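Local coordinates for RND efflux system, outer membrane lipoprotein, NodT family (Burkholderia mallei, PDB 6U94) that probably serves as the outer membrane channel of a tripartite RND efflux system, a lipoprotein through which exported compounds would leave the cell, at residues 83-87 with 169-173; 176-181 with 235-240. All blocks are in the same frame, centred on the assembly; numbering follows the deposited sequence.

Contact 1. Residues 83-87 with 169-173; sequences RALYR and EVANT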
ATOM      1  N   ARG A  83       0.036 -11.625  -6.624  1.00 72.77           N
ATOM      2  CA  ARG A  83      -1.004 -10.963  -5.844  1.00 72.20           C
ATOM      3  C   ARG A  83      -2.036 -11.962  -5.337  1.00 76.33           C
ATOM      4  O   ARG A  83      -2.506 -11.858  -4.198  1.00 78.46           O
ATOM      5  CB  ARG A  83      -1.674  -9.876  -6.684  1.00 70.41           C
ATOM      6  CG  ARG A  83      -0.807  -8.651  -6.907  1.00 70.24           C
ATOM      7  CD  ARG A  83      -1.359  -7.773  -8.015  1.00 73.02           C
ATOM      8  NE  ARG A  83      -2.761  -7.428  -7.801  1.00 71.84           N
ATOM      9  CZ  ARG A  83      -3.173  -6.432  -7.025  1.00 70.46           C
ATOM     10  NH1 ARG A  83      -2.288  -5.683  -6.380  1.00 64.88           N
ATOM     11  NH2 ARG A  83      -4.470  -6.188  -6.891  1.00 73.23           N
ATOM     12  N   ALA A  84      -2.396 -12.943  -6.169  1.00 75.59           N
ATOM     13  CA  ALA A  84      -3.342 -13.965  -5.737  1.00 74.57           C
ATOM     14  C   ALA A  84      -2.762 -14.835  -4.631  1.00 78.82           C
ATOM     15  O   ALA A  84      -3.513 -15.379  -3.814  1.00 81.41           O
ATOM     16  CB  ALA A  84      -3.765 -14.832  -6.925  1.00 73.31           C
ATOM     17  N   LEU A  85      -1.435 -14.971  -4.581  1.00 76.56           N
ATOM     18  CA  LEU A  85      -0.829 -15.826  -3.569  1.00 77.84           C
ATOM     19  C   LEU A  85      -0.886 -15.190  -2.186  1.00 76.22           C
ATOM     20  O   LEU A  85      -1.173 -15.874  -1.198  1.00 79.69           O
ATOM     21  CB  LEU A  85       0.616 -16.151  -3.945  1.00 78.20           C
ATOM     22  CG  LEU A  85       0.804 -17.288  -4.953  1.00 87.70           C
ATOM     23  CD1 LEU A  85       2.280 -17.580  -5.174  1.00 91.76           C
ATOM     24  CD2 LEU A  85       0.070 -18.536  -4.489  1.00 89.72           C
ATOM     25  N   TYR A  86      -0.626 -13.885  -2.089  1.00 73.43           N
ATOM     26  CA  TYR A  86      -0.423 -13.259  -0.790  1.00 74.61           C
ATOM     27  C   TYR A  86      -1.287 -12.036  -0.513  1.00 73.02           C
ATOM     28  O   TYR A  86      -1.282 -11.566   0.627  1.00 74.35           O
ATOM     29  CB  TYR A  86       1.050 -12.852  -0.622  1.00 72.80           C
ATOM     30  CG  TYR A  86       1.335 -11.438  -1.075  1.00 72.30           C
ATOM     31  CD1 TYR A  86       1.426 -11.126  -2.426  1.00 73.09           C
ATOM     32  CD2 TYR A  86       1.507 -10.413  -0.152  1.00 69.38           C
ATOM     33  CE1 TYR A  86       1.680  -9.831  -2.845  1.00 70.80           C
ATOM     34  CE2 TYR A  86       1.760  -9.117  -0.558  1.00 68.78           C
ATOM     35  CZ  TYR A  86       1.847  -8.831  -1.908  1.00 71.02           C
ATOM     36  OH  TYR A  86       2.101  -7.543  -2.325  1.00 68.28           O
ATOM     37  N   ARG A  87      -2.017 -11.503  -1.491  1.00 75.45           N
ATOM     38  CA  ARG A  87      -2.631 -10.198  -1.281  1.00 75.76           C
ATOM     39  C   ARG A  87      -4.142 -10.185  -1.489  1.00 78.44           C
ATOM     40  O   ARG A  87      -4.871  -9.632  -0.661  1.00 78.87           O
ATOM     41  CB  ARG A  87      -1.977  -9.161  -2.195  1.00 77.34           C
ATOM     42  CG  ARG A  87      -2.301  -7.727  -1.813  1.00 75.09           C
ATOM     43  CD  ARG A  87      -1.373  -6.753  -2.509  1.00 76.04           C
ATOM     44  NE  ARG A  87      -1.577  -5.381  -2.053  1.00 77.29           N
ATOM     45  CZ  ARG A  87      -0.967  -4.322  -2.576  1.00 78.54           C
ATOM     46  NH1 ARG A  87      -0.109  -4.471  -3.580  1.00 74.64           N
ATOM     47  NH2 ARG A  87      -1.214  -3.110  -2.095  1.00 76.08           N
ATOM     48  N   GLU A 169       4.913  -3.908  -6.550  1.00 67.67           N
ATOM     49  CA  GLU A 169       4.472  -5.191  -6.018  1.00 67.01           C
ATOM     50  C   GLU A 169       5.614  -5.945  -5.351  1.00 68.36           C
ATOM     51  O   GLU A 169       5.390  -6.667  -4.373  1.00 68.39           O
ATOM     52  CB  GLU A 169       3.849  -6.038  -7.127  1.00 68.82           C
ATOM     53  CG  GLU A 169       2.880  -7.091  -6.615  1.00 72.47           C
ATOM     54  CD  GLU A 169       1.668  -6.484  -5.927  1.00 71.32           C
ATOM     55  OE1 GLU A 169       0.967  -5.664  -6.557  1.00 71.21           O
ATOM     56  OE2 GLU A 169       1.417  -6.820  -4.751  1.00 74.39           O
ATOM     57  N   VAL A 170       6.840  -5.792  -5.856  1.00 69.59           N
ATOM     58  CA  VAL A 170       7.994  -6.382  -5.184  1.00 68.90           C
ATOM     59  C   VAL A 170       8.197  -5.738  -3.818  1.00 66.38           C
ATOM     60  O   VAL A 170       8.495  -6.422  -2.831  1.00 67.25           O
ATOM     61  CB  VAL A 170       9.253  -6.251  -6.062  1.00 66.97           C
ATOM     62  CG1 VAL A 170      10.492  -6.667  -5.284  1.00 65.19           C
ATOM     63  CG2 VAL A 170       9.110  -7.087  -7.328  1.00 73.20           C
ATOM     64  N   ALA A 171       8.030  -4.416  -3.739  1.00 62.41           N
ATOM     65  CA  ALA A 171       8.240  -3.713  -2.477  1.00 65.13           C
ATOM     66  C   ALA A 171       7.172  -4.086  -1.456  1.00 67.99           C
ATOM     67  O   ALA A 171       7.483  -4.367  -0.293  1.00 69.48           O
ATOM     68  CB  ALA A 171       8.258  -2.203  -2.710  1.00 62.51           C
ATOM     69  N   ASN A 172       5.904  -4.094  -1.874  1.00 65.31           N
ATOM     70  CA  ASN A 172       4.834  -4.421  -0.939  1.00 64.01           C
ATOM     71  C   ASN A 172       4.914  -5.868  -0.474  1.00 66.51           C
ATOM     72  O   ASN A 172       4.484  -6.182   0.641  1.00 69.21           O
ATOM     73  CB  ASN A 172       3.472  -4.149  -1.572  1.00 66.45           C
ATOM     74  CG  ASN A 172       2.330  -4.285  -0.579  1.00 65.83           C
ATOM     75  OD1 ASN A 172       2.107  -3.400   0.248  1.00 68.81           O
ATOM     76  ND2 ASN A 172       1.599  -5.391  -0.657  1.00 61.84           N
ATOM     77  N   THR A 173       5.459  -6.759  -1.305  1.00 60.88           N
ATOM     78  CA  THR A 173       5.569  -8.161  -0.917  1.00 66.99           C
ATOM     79  C   THR A 173       6.708  -8.383   0.072  1.00 67.54           C
ATOM     80  O   THR A 173       6.561  -9.154   1.027  1.00 68.92           O
ATOM     81  CB  THR A 173       5.758  -9.035  -2.158  1.00 67.51           C
ATOM     82  OG1 THR A 173       4.656  -8.834  -3.046  1.00 69.18           O
ATOM     83  CG2 THR A 173       5.817 -10.504  -1.779  1.00 68.67           C
TER

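Contact 2. Residues 176-181 with 235-240; sequences TLLADR and QIAQDE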
ATOM      1  N   THR A 176       5.566  -6.787   3.306  1.00 67.66           N
ATOM      2  CA  THR A 176       4.615  -7.707   3.924  1.00 66.75           C
ATOM      3  C   THR A 176       5.329  -8.909   4.532  1.00 69.91           C
ATOM      4  O   THR A 176       4.930  -9.407   5.590  1.00 71.53           O
ATOM      5  CB  THR A 176       3.572  -8.156   2.900  1.00 63.59           C
ATOM      6  OG1 THR A 176       2.783  -7.029   2.491  1.00 61.66           O
ATOM      7  CG2 THR A 176       2.656  -9.223   3.480  1.00 63.87           C
ATOM      8  N   LEU A 177       6.399  -9.380   3.884  1.00 67.13           N
ATOM      9  CA  LEU A 177       7.189 -10.468   4.451  1.00 70.02           C
ATOM     10  C   LEU A 177       7.771 -10.077   5.805  1.00 74.02           C
ATOM     11  O   LEU A 177       7.636 -10.813   6.790  1.00 72.53           O
ATOM     12  CB  LEU A 177       8.302 -10.863   3.483  1.00 69.94           C
ATOM     13  CG  LEU A 177       9.282 -11.921   3.987  1.00 75.20           C
ATOM     14  CD1 LEU A 177       8.565 -13.231   4.281  1.00 75.36           C
ATOM     15  CD2 LEU A 177      10.406 -12.136   2.981  1.00 72.96           C
ATOM     16  N   LEU A 178       8.426  -8.916   5.870  1.00 71.99           N
ATOM     17  CA  LEU A 178       9.023  -8.472   7.123  1.00 73.57           C
ATOM     18  C   LEU A 178       7.966  -8.234   8.193  1.00 75.25           C
ATOM     19  O   LEU A 178       8.238  -8.412   9.386  1.00 76.77           O
ATOM     20  CB  LEU A 178       9.845  -7.208   6.887  1.00 74.11           C
ATOM     21  CG  LEU A 178      10.955  -7.346   5.844  1.00 76.03           C
ATOM     22  CD1 LEU A 178      11.778  -6.074   5.766  1.00 74.51           C
ATOM     23  CD2 LEU A 178      11.840  -8.541   6.157  1.00 78.58           C
ATOM     24  N   ALA A 179       6.755  -7.839   7.789  1.00 72.52           N
ATOM     25  CA  ALA A 179       5.679  -7.663   8.759  1.00 68.95           C
ATOM     26  C   ALA A 179       5.200  -9.005   9.299  1.00 72.52           C
ATOM     27  O   ALA A 179       4.995  -9.156  10.507  1.00 80.41           O
ATOM     28  CB  ALA A 179       4.523  -6.889   8.128  1.00 60.46           C
ATOM     29  N   ASP A 180       5.034  -9.995   8.421  1.00 75.06           N
ATOM     30  CA  ASP A 180       4.578 -11.312   8.853  1.00 74.87           C
ATOM     31  C   ASP A 180       5.612 -12.027   9.712  1.00 75.86           C
ATOM     32  O   ASP A 180       5.240 -12.888  10.519  1.00 78.48           O
ATOM     33  CB  ASP A 180       4.213 -12.166   7.638  1.00 74.82           C
ATOM     34  CG  ASP A 180       2.805 -11.888   7.139  1.00 75.94           C
ATOM     35  OD1 ASP A 180       1.915 -11.655   7.980  1.00 74.84           O
ATOM     36  OD2 ASP A 180       2.582 -11.902   5.909  1.00 73.50           O
ATOM     37  N   ARG A 181       6.897 -11.702   9.557  1.00 75.77           N
ATOM     38  CA  ARG A 181       7.906 -12.244  10.462  1.00 77.51           C
ATOM     39  C   ARG A 181       7.754 -11.647  11.856  1.00 79.95           C
ATOM     40  O   ARG A 181       7.786 -12.369  12.860  1.00 83.79           O
ATOM     41  CB  ARG A 181       9.307 -11.978   9.917  1.00 77.28           C
ATOM     42  CG  ARG A 181       9.684 -12.794   8.696  1.00 80.80           C
ATOM     43  CD  ARG A 181      11.100 -12.463   8.260  1.00 85.73           C
ATOM     44  NE  ARG A 181      11.498 -13.193   7.060  1.00 90.45           N
ATOM     45  CZ  ARG A 181      12.702 -13.105   6.503  1.00 93.81           C
ATOM     46  NH1 ARG A 181      13.624 -12.317   7.040  1.00 93.36           N
ATOM     47  NH2 ARG A 181      12.985 -13.804   5.411  1.00 92.37           N
ATOM     48  N   GLN A 235       1.420 -17.407   6.264  1.00 80.22           N
ATOM     49  CA  GLN A 235       1.479 -16.152   5.521  1.00 77.41           C
ATOM     50  C   GLN A 235       2.910 -15.822   5.115  1.00 82.84           C
ATOM     51  O   GLN A 235       3.140 -15.259   4.038  1.00 87.50           O
ATOM     52  CB  GLN A 235       0.871 -15.020   6.347  1.00 75.56           C
ATOM     53  CG  GLN A 235      -0.631 -15.156   6.566  1.00 76.91           C
ATOM     54  CD  GLN A 235      -1.234 -13.963   7.284  1.00 79.07           C
ATOM     55  OE1 GLN A 235      -0.525 -13.044   7.695  1.00 77.65           O
ATOM     56  NE2 GLN A 235      -2.554 -13.970   7.436  1.00 79.60           N
ATOM     57  N   ILE A 236       3.884 -16.165   5.961  1.00 82.06           N
ATOM     58  CA  ILE A 236       5.287 -16.024   5.580  1.00 80.93           C
ATOM     59  C   ILE A 236       5.587 -16.866   4.348  1.00 83.02           C
ATOM     60  O   ILE A 236       6.296 -16.427   3.434  1.00 81.53           O
ATOM     61  CB  ILE A 236       6.202 -16.402   6.761  1.00 78.69           C
ATOM     62  CG1 ILE A 236       6.238 -15.273   7.793  1.00 78.13           C
ATOM     63  CG2 ILE A 236       7.609 -16.738   6.279  1.00 76.03           C
ATOM     64  CD1 ILE A 236       7.093 -15.587   9.003  1.00 79.58           C
ATOM     65  N   ALA A 237       5.047 -18.086   4.301  1.00 85.00           N
ATOM     66  CA  ALA A 237       5.257 -18.949   3.144  1.00 90.76           C
ATOM     67  C   ALA A 237       4.676 -18.328   1.878  1.00 89.57           C
ATOM     68  O   ALA A 237       5.306 -18.362   0.815  1.00 89.12           O
ATOM     69  CB  ALA A 237       4.643 -20.325   3.400  1.00 92.13           C
ATOM     70  N   GLN A 238       3.476 -17.748   1.975  1.00 91.30           N
ATOM     71  CA  GLN A 238       2.859 -17.118   0.812  1.00 92.46           C
ATOM     72  C   GLN A 238       3.672 -15.922   0.333  1.00 91.42           C
ATOM     73  O   GLN A 238       3.851 -15.731  -0.876  1.00 96.45           O
ATOM     74  CB  GLN A 238       1.430 -16.690   1.145  1.00 92.32           C
ATOM     75  CG  GLN A 238       0.502 -17.821   1.554  1.00 92.78           C
ATOM     76  CD  GLN A 238      -0.809 -17.308   2.119  1.00 90.08           C
ATOM     77  OE1 GLN A 238      -0.945 -16.121   2.417  1.00 87.75           O
ATOM     78  NE2 GLN A 238      -1.781 -18.200   2.270  1.00 90.06           N
ATOM     79  N   ASP A 239       4.161 -15.100   1.265  1.00 86.01           N
ATOM     80  CA  ASP A 239       4.977 -13.948   0.891  1.00 84.33           C
ATOM     81  C   ASP A 239       6.213 -14.379   0.115  1.00 88.32           C
ATOM     82  O   ASP A 239       6.560 -13.772  -0.908  1.00 89.43           O
ATOM     83  CB  ASP A 239       5.391 -13.166   2.139  1.00 86.10           C
ATOM     84  CG  ASP A 239       4.207 -12.638   2.924  1.00 86.14           C
ATOM     85  OD1 ASP A 239       3.056 -12.773   2.459  1.00 86.29           O
ATOM     86  OD2 ASP A 239       4.436 -12.086   4.016  1.00 86.10           O
ATOM     87  N   GLU A 240       6.892 -15.425   0.587  1.00 85.03           N
ATOM     88  CA  GLU A 240       8.109 -15.875  -0.076  1.00 90.75           C
ATOM     89  C   GLU A 240       7.812 -16.482  -1.443  1.00 92.91           C
ATOM     90  O   GLU A 240       8.627 -16.353  -2.366  1.00 97.47           O
ATOM     91  CB  GLU A 240       8.847 -16.873   0.816  1.00 90.51           C
ATOM     92  CG  GLU A 240       9.294 -16.278   2.141  1.00 90.89           C
ATOM     93  CD  GLU A 240       9.972 -17.289   3.048  1.00 94.20           C
ATOM     94  OE1 GLU A 240       9.707 -18.502   2.900  1.00 96.68           O
ATOM     95  OE2 GLU A 240      10.775 -16.867   3.907  1.00 94.15           O
TER

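Contact 1. Residues 83-87 with 169-173
A single buried carboxylate, that of Glu169, takes two arginines and a tyrosine of residues 83-87 at once. Its OE1 is 3.3 Å from NH1 of Arg83 and its OE2 3.0 Å from NH1 of Arg87, both hydrogen-bonded salt bridges, while the hydroxyl OH of Tyr86 donates a short 2.6 Å hydrogen bond to OE2 of Glu169. The same OH of Tyr86 accepts from ND2 of Asn172 at 2.8 Å, so the tyrosine links the acid to the amide one turn further along. Arg83 and Arg87, four residues apart, reach Glu169 from the C-terminal end of helix 72-86, with Arg87 already leaving helical geometry. This salt-bridge network ties that short helix to the long helix 156-203 of the outer membrane factor fold. Beside the polar cluster, CG2 of Thr173 lies over the face of the Tyr86 ring, 4.2 Å from its centroid and 8° off the normal, a CH-pi contact. OG1 of Thr173 turns back onto its own helix, bonding to O of Glu169 at 2.6 Å. Beyond the two segments, Arg83 donates to the carbonyls of Ala126 and Val128, and OD1 of Asn172 pairs with OG1 of Thr446.

Contact 2. Residues 176-181 with 235-240
Polar contacts line one side of the nearly antiparallel segments 176-181 and 235-240, whose axes come within 9.1 Å at 163°. OD2 of Asp180 and OD2 of Asp239 are only 2.7 Å apart, close enough that one of the acids probably holds a proton. Arg90 offsets this crowding of acids with salt bridges to both aspartates, and OD1 of Asp180 also hydrogen-bonds a glycerol, probably from the crystallisation liquor. Apolar packing fills the neighbouring strip: CD1 of Leu177 meets CG2 of Ile236 at 4.1 Å and CG of Glu240 at 3.8 Å, while CD1 of Ile236 lies 3.8 Å from CG of Arg181. Charge attraction is looser here, NH2 of Arg181 staying 4.1 Å from OE2 of Glu240, beyond a salt bridge, and hydrogen-bonding O of Val255 instead. Helices 156-203 and 211-247, consecutive in the chain, form an antiparallel hairpin, with helix 421-454 packed on Thr176 and Ala179 and Tyr86 of helix 72-86 touching Thr176 and Asp239.

Overall arrangement
Both segments of contact 1 precede those of contact 2 in the sequence, and the centres of the two contacts lie about 10 Å apart. Both use helix 156-203, on segments fewer than one turn apart: contact 1 joins it to helix 72-86, contact 2 to helix 211-247. They touch directly, CG2 of Thr173 lying 3.5 Å from O of Asp239 and CB of Tyr86 3.7 Å from OD1 of Asp239. Tyr86 therefore sits where the three helices meet, and the contacts join through packing around its ring and Thr173. Together they join a shorter helix to the long antiparallel hairpin, consistent with the helical barrel of outer membrane factors, whose trimers form the efflux conduit.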